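TetR-family transcriptional regulator (Pectobacterium atrosepticum, PDB 2HYT) probably binds DNA as a dimer through N-terminal helix-turn-helix domains and regulates transcription, as other members of the TetR family do. Local coordinates at residues E73-I78 and R90-A95; Y96-L101 and A176-G181; S131-I136 and D149-A154; A62-I67 and Q106-R111. All blocks are in the same frame, centred on the assembly; numbering follows the deposited sequence. Where two conformers were deposited one is given.

Contact 1. Residues E73-I78 and R90-A95. With EDO (1,2-ethanediol), chain B; EDO (1,2-ethanediol), chain D.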
# COMPACT_ATOMS: atom_id res chain seq x y z
N GLU A 73 -10.46 5.77 15.60
CA GLU A 73 -11.22 6.59 16.55
C GLU A 73 -10.67 8.01 16.63
O GLU A 73 -11.42 8.99 16.59
CB GLU A 73 -11.17 5.95 17.94
CG GLU A 73 -11.96 6.69 18.98
CD GLU A 73 -12.12 5.88 20.27
OE1 GLU A 73 -12.19 4.63 20.17
OE2 GLU A 73 -12.20 6.50 21.35
N ARG A 74 -9.35 8.11 16.69
CA ARG A 74 -8.68 9.40 16.81
C ARG A 74 -8.91 10.29 15.56
O ARG A 74 -9.20 11.50 15.62
CB ARG A 74 -7.19 9.20 17.04
CG ARG A 74 -6.85 8.72 18.43
CD ARG A 74 -5.34 8.39 18.53
NE ARG A 74 -4.51 9.55 18.26
CZ ARG A 74 -3.18 9.52 18.14
NH1 ARG A 74 -2.52 8.39 18.23
NH2 ARG A 74 -2.53 10.62 17.85
N LEU A 75 -8.82 9.65 14.40
CA LEU A 75 -8.96 10.32 13.15
C LEU A 75 -10.41 10.75 12.89
O LEU A 75 -10.65 11.88 12.42
CB LEU A 75 -8.44 9.44 12.02
CG LEU A 75 -6.94 9.22 12.06
CD1 LEU A 75 -6.64 7.99 11.21
CD2 LEU A 75 -6.15 10.47 11.62
N GLN A 76 -11.37 9.86 13.18
CA GLN A 76 -12.78 10.20 13.04
C GLN A 76 -13.11 11.39 13.93
O GLN A 76 -13.87 12.29 13.52
CB GLN A 76 -13.63 9.01 13.39
CG GLN A 76 -15.15 9.26 13.27
CD GLN A 76 -15.59 9.45 11.84
OE1 GLN A 76 -15.26 8.64 10.95
NE2 GLN A 76 -16.37 10.50 11.60
N ALA A 77 -12.54 11.43 15.14
CA ALA A 77 -12.79 12.54 16.05
C ALA A 77 -12.31 13.90 15.56
O ALA A 77 -12.91 14.93 15.86
CB ALA A 77 -12.21 12.26 17.40
N ILE A 78 -11.21 13.93 14.82
CA ILE A 78 -10.74 15.17 14.26
C ILE A 78 -11.78 15.73 13.31
O ILE A 78 -12.11 16.93 13.36
CB ILE A 78 -9.38 14.98 13.54
CG1 ILE A 78 -8.27 14.67 14.54
CG2 ILE A 78 -9.07 16.20 12.65
CD1 ILE A 78 -6.93 14.22 13.90
N ARG A 90 -8.37 18.34 6.09
CA ARG A 90 -6.89 18.57 5.99
C ARG A 90 -6.23 18.14 7.28
O ARG A 90 -5.18 17.50 7.25
CB ARG A 90 -6.58 20.04 5.73
CG ARG A 90 -6.98 20.50 4.32
CD ARG A 90 -6.68 22.00 4.08
NE ARG A 90 -5.34 22.39 4.49
CZ ARG A 90 -4.97 23.60 4.86
NH1 ARG A 90 -5.83 24.61 4.86
NH2 ARG A 90 -3.71 23.81 5.25
N CYS A 91 -6.81 18.51 8.41
CA CYS A 91 -6.23 18.17 9.70
C CYS A 91 -6.18 16.67 9.94
O CYS A 91 -5.20 16.18 10.45
CB CYS A 91 -7.04 18.84 10.80
SG CYS A 91 -6.33 18.63 12.40
N ARG A 92 -7.23 15.97 9.53
CA ARG A 92 -7.29 14.52 9.66
C ARG A 92 -6.21 13.86 8.78
O ARG A 92 -5.48 12.93 9.23
CB ARG A 92 -8.66 14.03 9.24
CG ARG A 92 -8.81 12.56 9.24
CD ARG A 92 -10.26 12.18 9.13
NE ARG A 92 -10.41 10.82 8.65
CZ ARG A 92 -11.56 10.16 8.63
NH1 ARG A 92 -12.67 10.72 9.09
NH2 ARG A 92 -11.58 8.92 8.15
N CYS A 93 -6.11 14.32 7.54
CA CYS A 93 -5.08 13.80 6.65
C CYS A 93 -3.67 14.06 7.20
O CYS A 93 -2.81 13.14 7.22
CB CYS A 93 -5.22 14.35 5.23
SG CYS A 93 -6.70 13.84 4.35
N ARG A 94 -3.41 15.28 7.67
CA ARG A 94 -2.09 15.58 8.26
C ARG A 94 -1.82 14.73 9.50
O ARG A 94 -0.70 14.28 9.73
CB ARG A 94 -2.01 17.04 8.63
CG ARG A 94 -1.92 17.96 7.44
CD ARG A 94 -1.52 19.39 7.86
NE ARG A 94 -2.44 19.97 8.85
CZ ARG A 94 -3.46 20.79 8.56
NH1 ARG A 94 -3.72 21.17 7.32
NH2 ARG A 94 -4.21 21.24 9.55
N ALA A 95 -2.86 14.53 10.31
CA ALA A 95 -2.73 13.75 11.55
C ALA A 95 -2.30 12.30 11.28
O ALA A 95 -1.48 11.72 12.01
CB ALA A 95 -4.02 13.81 12.34
C1 EDO B . -6.94 9.17 7.30
O1 EDO B . -8.25 9.09 7.89
C2 EDO B . -6.66 7.86 6.57
O2 EDO B . -7.49 7.74 5.38
C1 EDO D . -2.83 4.23 18.75
O1 EDO D . -3.45 5.51 18.90
C2 EDO D . -1.73 4.16 19.81
O2 EDO D . -0.46 3.90 19.23
O HOH W 1 -15.32 9.43 8.41
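Arg92, Ile78 and Leu75 supply most of the surface buried where helix 56-81 meets helix 85-98, the two running nearly antiparallel (156° between the segment axes). Arg92 packs its aliphatic stem on the backbone of Leu75. Its CG is anti to the backbone N (chi1 176°) and the chain runs extended from there to NE, so that Arg92 CD passes 3.3 Å from the carbonyl oxygen Leu75 O. The guanidinium then sits with one face toward the backbone of Leu75 and Gln76. In its plane, at the edge, Arg92 NE donates a nearly straight bond (166°) to O1 of a bound ethanediol at 2.9 Å. A water, also in the plane, accepts from Arg92 NH1 at 3.0 Å and donates to Gln76 OE1 at 2.7 Å; Gln76 NE2 turns to Asp80.

The remainder is mostly apolar. Ile78 sends its two branches to different partners: CG2 lies 3.6 Å from Arg92 N, while CD1 presses on Ala95 CB at 3.3 Å, closer than ordinary van der Waals contact. Leu75 CD2 reaches the same Ala95 CB from 4.0 Å. No direct hydrogen bond joins the segments, so packing, the Arg92 stem included, and one water bridge hold them; just beyond 73-78, Ser79 OG bonds Arg92 NH1 directly, and Ser131 OG bonds NH2. Neutral oxygens thus appear to satisfy the cation, although the ethanediol probably comes from the crystallisation liquor.

Contact 2. Residues Y96-L101 and A176-G181. With EDO (1,2-ethanediol), chain E.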
# COMPACT_ATOMS: atom_id res chain seq x y z
N TYR A 96 -2.78 11.73 10.18
CA TYR A 96 -2.37 10.41 9.76
C TYR A 96 -0.85 10.34 9.54
O TYR A 96 -0.16 9.37 9.95
CB TYR A 96 -3.13 9.98 8.51
CG TYR A 96 -2.90 8.56 8.16
CD1 TYR A 96 -1.76 8.19 7.42
CD2 TYR A 96 -3.79 7.56 8.54
CE1 TYR A 96 -1.54 6.84 7.11
CE2 TYR A 96 -3.57 6.23 8.22
CZ TYR A 96 -2.42 5.88 7.50
OH TYR A 96 -2.11 4.59 7.12
N LEU A 97 -0.31 11.35 8.87
CA LEU A 97 1.13 11.43 8.68
C LEU A 97 1.88 11.70 9.98
O LEU A 97 2.94 11.11 10.22
CB LEU A 97 1.47 12.53 7.68
CG LEU A 97 0.90 12.36 6.27
CD1 LEU A 97 1.53 13.40 5.32
CD2 LEU A 97 1.11 10.94 5.72
N GLU A 98 1.34 12.59 10.81
CA GLU A 98 1.93 12.92 12.12
C GLU A 98 2.02 11.67 13.01
O GLU A 98 3.00 11.51 13.77
CB GLU A 98 1.11 14.00 12.82
CG GLU A 98 1.26 15.33 12.16
CD GLU A 98 0.25 16.38 12.60
OE1 GLU A 98 -0.76 16.06 13.27
OE2 GLU A 98 0.49 17.56 12.22
N MSE A 99 1.06 10.75 12.88
CA MSE A 99 1.11 9.49 13.61
C MSE A 99 2.31 8.63 13.27
O MSE A 99 2.73 7.80 14.09
CB MSE A 99 -0.15 8.72 13.34
CG MSE A 99 -1.24 9.18 14.12
SE MSE A 99 -2.94 8.31 13.51
CE MSE A 99 -3.99 9.16 14.81
N ALA A 100 2.91 8.83 12.09
CA ALA A 100 4.07 8.04 11.67
C ALA A 100 5.31 8.31 12.53
O ALA A 100 6.30 7.59 12.42
CB ALA A 100 4.41 8.29 10.22
N LEU A 101 5.28 9.37 13.32
CA LEU A 101 6.40 9.67 14.24
C LEU A 101 6.10 9.25 15.67
O LEU A 101 6.97 9.38 16.55
CB LEU A 101 6.75 11.14 14.20
CG LEU A 101 7.24 11.68 12.83
CD1 LEU A 101 7.70 13.16 12.97
CD2 LEU A 101 8.33 10.80 12.22
N ALA A 176 11.97 15.66 9.57
CA ALA A 176 12.18 16.34 8.28
C ALA A 176 11.19 15.81 7.23
O ALA A 176 10.52 16.58 6.54
CB ALA A 176 13.60 16.15 7.81
N ARG A 177 11.12 14.49 7.11
CA ARG A 177 10.22 13.86 6.13
C ARG A 177 8.77 14.22 6.42
O ARG A 177 7.98 14.47 5.49
CB ARG A 177 10.38 12.34 6.13
CG ARG A 177 11.70 11.92 5.53
CD ARG A 177 11.69 10.49 5.12
NE ARG A 177 12.93 10.19 4.43
CZ ARG A 177 13.23 9.04 3.84
NH1 ARG A 177 12.40 8.05 3.87
NH2 ARG A 177 14.41 8.89 3.23
N LEU A 178 8.39 14.24 7.69
CA LEU A 178 7.00 14.65 8.00
C LEU A 178 6.61 16.03 7.44
O LEU A 178 5.54 16.20 6.83
CB LEU A 178 6.72 14.57 9.52
CG LEU A 178 5.39 15.13 10.03
CD1 LEU A 178 4.20 14.41 9.37
CD2 LEU A 178 5.28 15.07 11.55
N ALA A 179 7.45 17.04 7.65
CA ALA A 179 7.19 18.37 7.12
C ALA A 179 7.07 18.37 5.58
O ALA A 179 6.18 18.99 4.98
CB ALA A 179 8.33 19.32 7.56
N GLN A 180 7.97 17.66 4.94
CA GLN A 180 7.96 17.50 3.47
C GLN A 180 6.70 16.81 3.01
O GLN A 180 6.09 17.22 2.02
CB GLN A 180 9.18 16.73 3.00
CG GLN A 180 10.48 17.49 3.22
CD GLN A 180 11.69 16.68 2.94
OE1 GLN A 180 11.73 15.47 3.22
NE2 GLN A 180 12.72 17.34 2.37
N GLY A 181 6.32 15.75 3.71
CA GLY A 181 5.10 15.03 3.37
C GLY A 181 3.85 15.87 3.47
O GLY A 181 2.98 15.87 2.58
C1 EDO E . -2.49 12.73 15.98
O1 EDO E . -3.76 13.35 16.23
C2 EDO E . -1.62 13.49 15.01
O2 EDO E . -0.78 14.40 15.74
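Leu178 enters the groove formed by Leu97, Glu98 and Leu101, and its two methyls divide the work. Its CG is anti to the backbone N (chi1 172°), which carries the branch point out from helix 174-190 toward helix 85-98; chi2 of 59° then sets CD1 against Leu97, 3.6 Å from the carbonyl carbon Leu97 C and almost as near to the CB of that residue. The second methyl, Leu178 CD2, lies 3.4 Å from Leu101 CD1, a pair tighter than usual carbon contact. Leu101 has CG beside its own backbone N (chi1 -62°), and CD1 comes near Leu178 CB as well, at 3.9 Å.

These residues join segment 96-101 to helix 174-190 within the all-helical C-terminal domain of a TetR-family protein. Next to the contact, Arg177 and Gln180 pack on Gln151 and Asp149 of the second subunit, which places helix 174-190 at the dimer interface while Leu178 faces inward to its own chain.

Leu97 CD1 rests on the bare backbone of Gly181, about one turn beyond Leu178, 3.9 Å from Gly181 C. Of the Glu98 side chain, CG comes nearest, 4.1 Å from Leu178 CD2; the backbone N of Glu98 is closer, to Leu178 CD1. The chain then continues extended to a carboxylate whose OE1 accepts a hydrogen bond of 3.0 Å from O2 of a bound ethanediol.

Contact 3. Residues S131-I136 and D149-A154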
# COMPACT_ATOMS: atom_id res chain seq x y z
N SER A 131 -14.29 4.72 5.83
CA SER A 131 -14.33 5.85 6.75
C SER A 131 -14.04 7.14 5.99
O SER A 131 -14.77 8.12 6.11
CB SER A 131 -13.33 5.68 7.87
OG SER A 131 -13.39 6.77 8.76
N MSE A 132 -12.99 7.16 5.20
CA MSE A 132 -12.68 8.36 4.42
C MSE A 132 -13.79 8.66 3.41
O MSE A 132 -14.10 9.82 3.14
CB MSE A 132 -11.33 8.21 3.74
CG MSE A 132 -10.98 9.34 2.82
SE MSE A 132 -10.82 11.01 3.78
CE MSE A 132 -9.22 10.72 4.92
N GLN A 133 -14.38 7.62 2.83
CA GLN A 133 -15.49 7.77 1.88
C GLN A 133 -16.65 8.56 2.51
O GLN A 133 -17.23 9.43 1.85
CB GLN A 133 -16.00 6.39 1.43
CG GLN A 133 -17.14 6.45 0.46
CD GLN A 133 -17.61 5.07 0.10
OE1 GLN A 133 -16.89 4.09 0.34
NE2 GLN A 133 -18.80 4.99 -0.47
N ARG A 134 -17.00 8.25 3.76
CA ARG A 134 -18.10 8.97 4.46
C ARG A 134 -17.80 10.46 4.49
O ARG A 134 -18.66 11.32 4.20
CB ARG A 134 -18.26 8.49 5.90
CG ARG A 134 -18.92 7.13 6.05
CD ARG A 134 -19.17 6.80 7.53
NE ARG A 134 -17.95 6.32 8.19
CZ ARG A 134 -17.65 6.50 9.47
NH1 ARG A 134 -18.44 7.18 10.29
NH2 ARG A 134 -16.52 6.00 9.95
N LEU A 135 -16.56 10.78 4.83
CA LEU A 135 -16.16 12.18 4.88
C LEU A 135 -16.19 12.87 3.48
O LEU A 135 -16.67 13.97 3.31
CB LEU A 135 -14.78 12.28 5.54
CG LEU A 135 -14.19 13.69 5.66
CD1 LEU A 135 -15.12 14.64 6.40
CD2 LEU A 135 -12.81 13.61 6.38
N ILE A 136 -15.57 12.24 2.48
CA ILE A 136 -15.60 12.75 1.11
C ILE A 136 -17.01 12.96 0.59
O ILE A 136 -17.29 13.98 -0.01
CB ILE A 136 -14.76 11.84 0.18
CG1 ILE A 136 -13.32 11.93 0.61
CG2 ILE A 136 -14.96 12.23 -1.27
CD1 ILE A 136 -12.70 13.32 0.38
N ASP A 149 -16.53 10.11 -7.57
CA ASP A 149 -17.04 8.99 -6.83
C ASP A 149 -16.36 8.98 -5.46
O ASP A 149 -15.14 8.91 -5.38
CB ASP A 149 -16.78 7.65 -7.52
CG ASP A 149 -17.33 6.50 -6.74
OD1 ASP A 149 -18.60 6.40 -6.61
OD2 ASP A 149 -16.54 5.72 -6.21
N PRO A 150 -17.14 9.05 -4.38
CA PRO A 150 -16.54 9.05 -3.07
C PRO A 150 -15.59 7.91 -2.77
O PRO A 150 -14.54 8.14 -2.19
CB PRO A 150 -17.76 9.07 -2.11
CG PRO A 150 -18.82 9.60 -2.86
CD PRO A 150 -18.60 9.18 -4.28
N GLN A 151 -15.96 6.68 -3.16
CA GLN A 151 -15.14 5.52 -2.84
C GLN A 151 -13.81 5.55 -3.61
O GLN A 151 -12.75 5.23 -3.07
CB GLN A 151 -15.84 4.21 -3.08
CG GLN A 151 -15.16 3.06 -2.33
CD GLN A 151 -16.01 1.82 -2.32
OE1 GLN A 151 -15.94 1.02 -3.24
NE2 GLN A 151 -16.85 1.67 -1.29
N ALA A 152 -13.90 5.89 -4.89
CA ALA A 152 -12.70 6.06 -5.72
C ALA A 152 -11.74 7.10 -5.15
O ALA A 152 -10.57 6.85 -5.00
CB ALA A 152 -13.09 6.44 -7.14
N LEU A 153 -12.27 8.25 -4.77
CA LEU A 153 -11.45 9.33 -4.26
C LEU A 153 -10.88 8.97 -2.91
O LEU A 153 -9.72 9.21 -2.66
CB LEU A 153 -12.25 10.61 -4.21
CG LEU A 153 -11.51 11.83 -3.75
CD1 LEU A 153 -10.17 12.02 -4.53
CD2 LEU A 153 -12.39 13.07 -3.91
N ALA A 154 -11.66 8.29 -2.08
CA ALA A 154 -11.16 7.84 -0.78
C ALA A 154 -10.02 6.85 -0.94
O ALA A 154 -9.08 6.89 -0.19
CB ALA A 154 -12.28 7.27 0.10
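Gln133 and Gln151 form the one hydrogen bond between the two segments, side chain to side chain. Gln151 NE2 donates to Gln133 OE1 at 2.9 Å with an N-H...O angle of 160°, and the acceptor lies close to the amide plane of Gln151. Seen from the other partner the donor is tilted somewhat out of the carbonyl plane. The two amides stand 79° apart. Gln133 reaches this position fully extended, with CG anti to the backbone N. The other end of the Gln151 amide is engaged too: its OE1 accepts from Trp167 NE1 of the second subunit, which should fix the amide's orientation.

A second polar interaction is local to the start of helix 150-170. Asp149, at the N-cap, accepts from Ala152 N through OD2 at 3.0 Å, the usual capping arrangement for the first turn.

Packing contacts make up the rest. Ala154 CB fits against the opposite backbone, 3.5 Å from Gln133 N, and Met132 CG, a selenomethionine carbon, meets the same methyl at 3.7 Å in the conformer given. Gln133 CG packs on Pro150 CB, also 3.7 Å. Ile136 CG2 touches Leu153 CD2 at 3.8 Å, the side chains crossing at about a right angle.

Helices 122-141 and 150-170, at 120° between segment axes, make a steeply crossed helical pair within the C-terminal domain, and the bond from Gln151 to Trp167 of the second subunit ties it to the dimer interface of this TetR-type fold.

Contact 4. Residues A62-I67 and Q106-R111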
# COMPACT_ATOMS: atom_id res chain seq x y z
N ALA A 62 -2.80 -9.20 16.18
CA ALA A 62 -3.80 -8.84 17.14
C ALA A 62 -3.52 -7.45 17.73
O ALA A 62 -4.42 -6.70 18.00
CB ALA A 62 -3.90 -9.90 18.25
N VAL A 63 -2.25 -7.16 18.00
CA VAL A 63 -1.79 -5.85 18.45
C VAL A 63 -2.12 -4.80 17.40
O VAL A 63 -2.67 -3.74 17.73
CB VAL A 63 -0.30 -5.88 18.74
CG1 VAL A 63 0.26 -4.47 18.86
CG2 VAL A 63 -0.01 -6.74 20.04
N VAL A 64 -1.78 -5.10 16.14
CA VAL A 64 -2.08 -4.16 15.03
C VAL A 64 -3.59 -3.85 14.93
O VAL A 64 -3.97 -2.67 14.81
CB VAL A 64 -1.52 -4.69 13.71
CG1 VAL A 64 -2.12 -3.95 12.54
CG2 VAL A 64 0.03 -4.60 13.72
N GLU A 65 -4.44 -4.87 15.02
CA GLU A 65 -5.88 -4.67 15.01
C GLU A 65 -6.32 -3.66 16.08
O GLU A 65 -7.15 -2.77 15.80
CB GLU A 65 -6.60 -5.99 15.18
CG GLU A 65 -8.11 -5.88 15.30
CD GLU A 65 -8.80 -7.22 15.47
OE1 GLU A 65 -8.27 -8.10 16.20
OE2 GLU A 65 -9.90 -7.37 14.91
N GLN A 66 -5.78 -3.76 17.30
CA GLN A 66 -6.13 -2.84 18.37
C GLN A 66 -5.65 -1.44 18.07
O GLN A 66 -6.37 -0.47 18.24
CB GLN A 66 -5.50 -3.23 19.69
CG GLN A 66 -6.25 -4.18 20.53
CD GLN A 66 -5.72 -4.15 21.95
OE1 GLN A 66 -4.55 -3.82 22.19
NE2 GLN A 66 -6.58 -4.44 22.91
N ILE A 67 -4.40 -1.34 17.66
CA ILE A 67 -3.84 -0.06 17.28
C ILE A 67 -4.66 0.58 16.16
O ILE A 67 -4.96 1.78 16.24
CB ILE A 67 -2.37 -0.18 16.86
CG1 ILE A 67 -1.51 -0.62 18.04
CG2 ILE A 67 -1.85 1.15 16.36
CD1 ILE A 67 -0.01 -0.94 17.70
N GLN A 106 4.98 4.11 14.55
CA GLN A 106 6.16 4.08 13.74
C GLN A 106 6.76 2.70 13.70
O GLN A 106 7.18 2.21 12.65
CB GLN A 106 7.17 5.09 14.30
CG GLN A 106 8.45 5.15 13.55
CD GLN A 106 9.42 6.10 14.23
OE1 GLN A 106 9.80 5.88 15.39
NE2 GLN A 106 9.77 7.17 13.55
N ARG A 107 6.90 2.09 14.87
CA ARG A 107 7.63 0.84 14.98
C ARG A 107 6.74 -0.34 14.69
O ARG A 107 6.98 -1.07 13.72
CB ARG A 107 8.23 0.75 16.36
CG ARG A 107 9.45 1.69 16.49
CD ARG A 107 10.22 1.39 17.77
NE ARG A 107 9.49 1.85 18.94
CZ ARG A 107 9.76 1.52 20.21
NH1 ARG A 107 10.73 0.66 20.50
NH2 ARG A 107 9.03 2.05 21.19
N ILE A 108 5.68 -0.50 15.48
CA ILE A 108 4.83 -1.70 15.38
C ILE A 108 4.09 -1.81 14.04
O ILE A 108 4.07 -2.86 13.41
CB ILE A 108 3.82 -1.77 16.53
CG1 ILE A 108 4.56 -1.86 17.87
CG2 ILE A 108 2.85 -2.96 16.31
CD1 ILE A 108 5.39 -3.13 18.00
N VAL A 109 3.48 -0.70 13.59
CA VAL A 109 2.66 -0.70 12.38
C VAL A 109 3.54 -0.47 11.15
O VAL A 109 3.49 -1.22 10.21
CB VAL A 109 1.54 0.34 12.46
CG1 VAL A 109 0.75 0.48 11.13
CG2 VAL A 109 0.60 0.07 13.63
N LEU A 110 4.34 0.60 11.14
CA LEU A 110 4.98 1.02 9.90
C LEU A 110 6.31 0.38 9.60
O LEU A 110 6.83 0.51 8.47
CB LEU A 110 5.08 2.56 9.88
CG LEU A 110 3.77 3.34 9.95
CD1 LEU A 110 4.07 4.81 10.16
CD2 LEU A 110 2.91 3.15 8.69
N ARG A 111 6.87 -0.34 10.58
CA ARG A 111 8.12 -1.08 10.41
C ARG A 111 7.84 -2.60 10.58
O ARG A 111 8.01 -3.41 9.65
CB ARG A 111 9.17 -0.55 11.37
CG ARG A 111 9.64 0.86 10.96
CD ARG A 111 10.70 1.34 11.88
NE ARG A 111 11.06 2.72 11.60
CZ ARG A 111 11.81 3.48 12.40
NH1 ARG A 111 12.33 2.98 13.53
NH2 ARG A 111 12.05 4.74 12.07
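Segments 62-67 and 106-111, the latter with a wider pi-type turn, cross almost perpendicularly, at 103° between axes 10.2 Å apart at closest approach, the CA atoms of Val64 and Val109 being nearest, 6.4 Å apart. That separation means that the helices meet through branched side chains and not through their backbones, and the layer between them is wholly apolar.

Ile108 is at the middle of it. Its CG1 lies beside the backbone N (chi1 -62°), an orientation that leaves CG2 anti to that N and directed at helix 56-81. This single methyl meets three residues. Ile67 CD1 is the closest, at 3.8 Å from Ile108 CG2, and the two isoleucines cross at about a right angle. Val63 CG1 comes within 3.9 Å of Ile108 CG2, again crosswise, whereas Val64 CG2 is more distant at 4.2 Å and its side chain slides past Ile108 in the opposite direction. Ile67 also uses its other branch: CG2 faces Val109 CG2 at 3.8 Å, those two side chains likewise passing in opposing directions. The residues of 62-67 that take part, spaced one and three apart, thus form one strip along the helix.

Neighbouring contacts show where this strip sits. Val63 packs on Leu18 of helix 7-28 as well, Ile108 touches Tyr30, and Arg107 NH2 bonds to Ser26 O. In TetR-family proteins the long helix after the helix-turn-helix leads from the DNA-binding domain into the C-terminal core, and a perpendicular crossing of helices 56-81 and 103-117 beside helix 7-28 is consistent with that interdomain junction.

In the fold
After the predicted helix-turn-helix, helix 56-81 opens contact 4 and then, about three turns further along, contact 1. Contact 1 closes first, at once on the next helix, so it lies wholly within the longer loop of contact 4. Before contact 4 closes on helix 103-117, contact 2 has opened at 96-101; these two cross, and they touch through Ala100 with Gln106 and Leu110. Contact 2 closes only on helix 174-190, enclosing contact 3, a short closure between helices 122-141 and 150-170. Arg92 and Ser131 link contact 1 to contact 3. Contact 4 probably spans the junction of the two domains, contacts 1 and 2 join core helices, and contacts 2 and 3 border the second subunit.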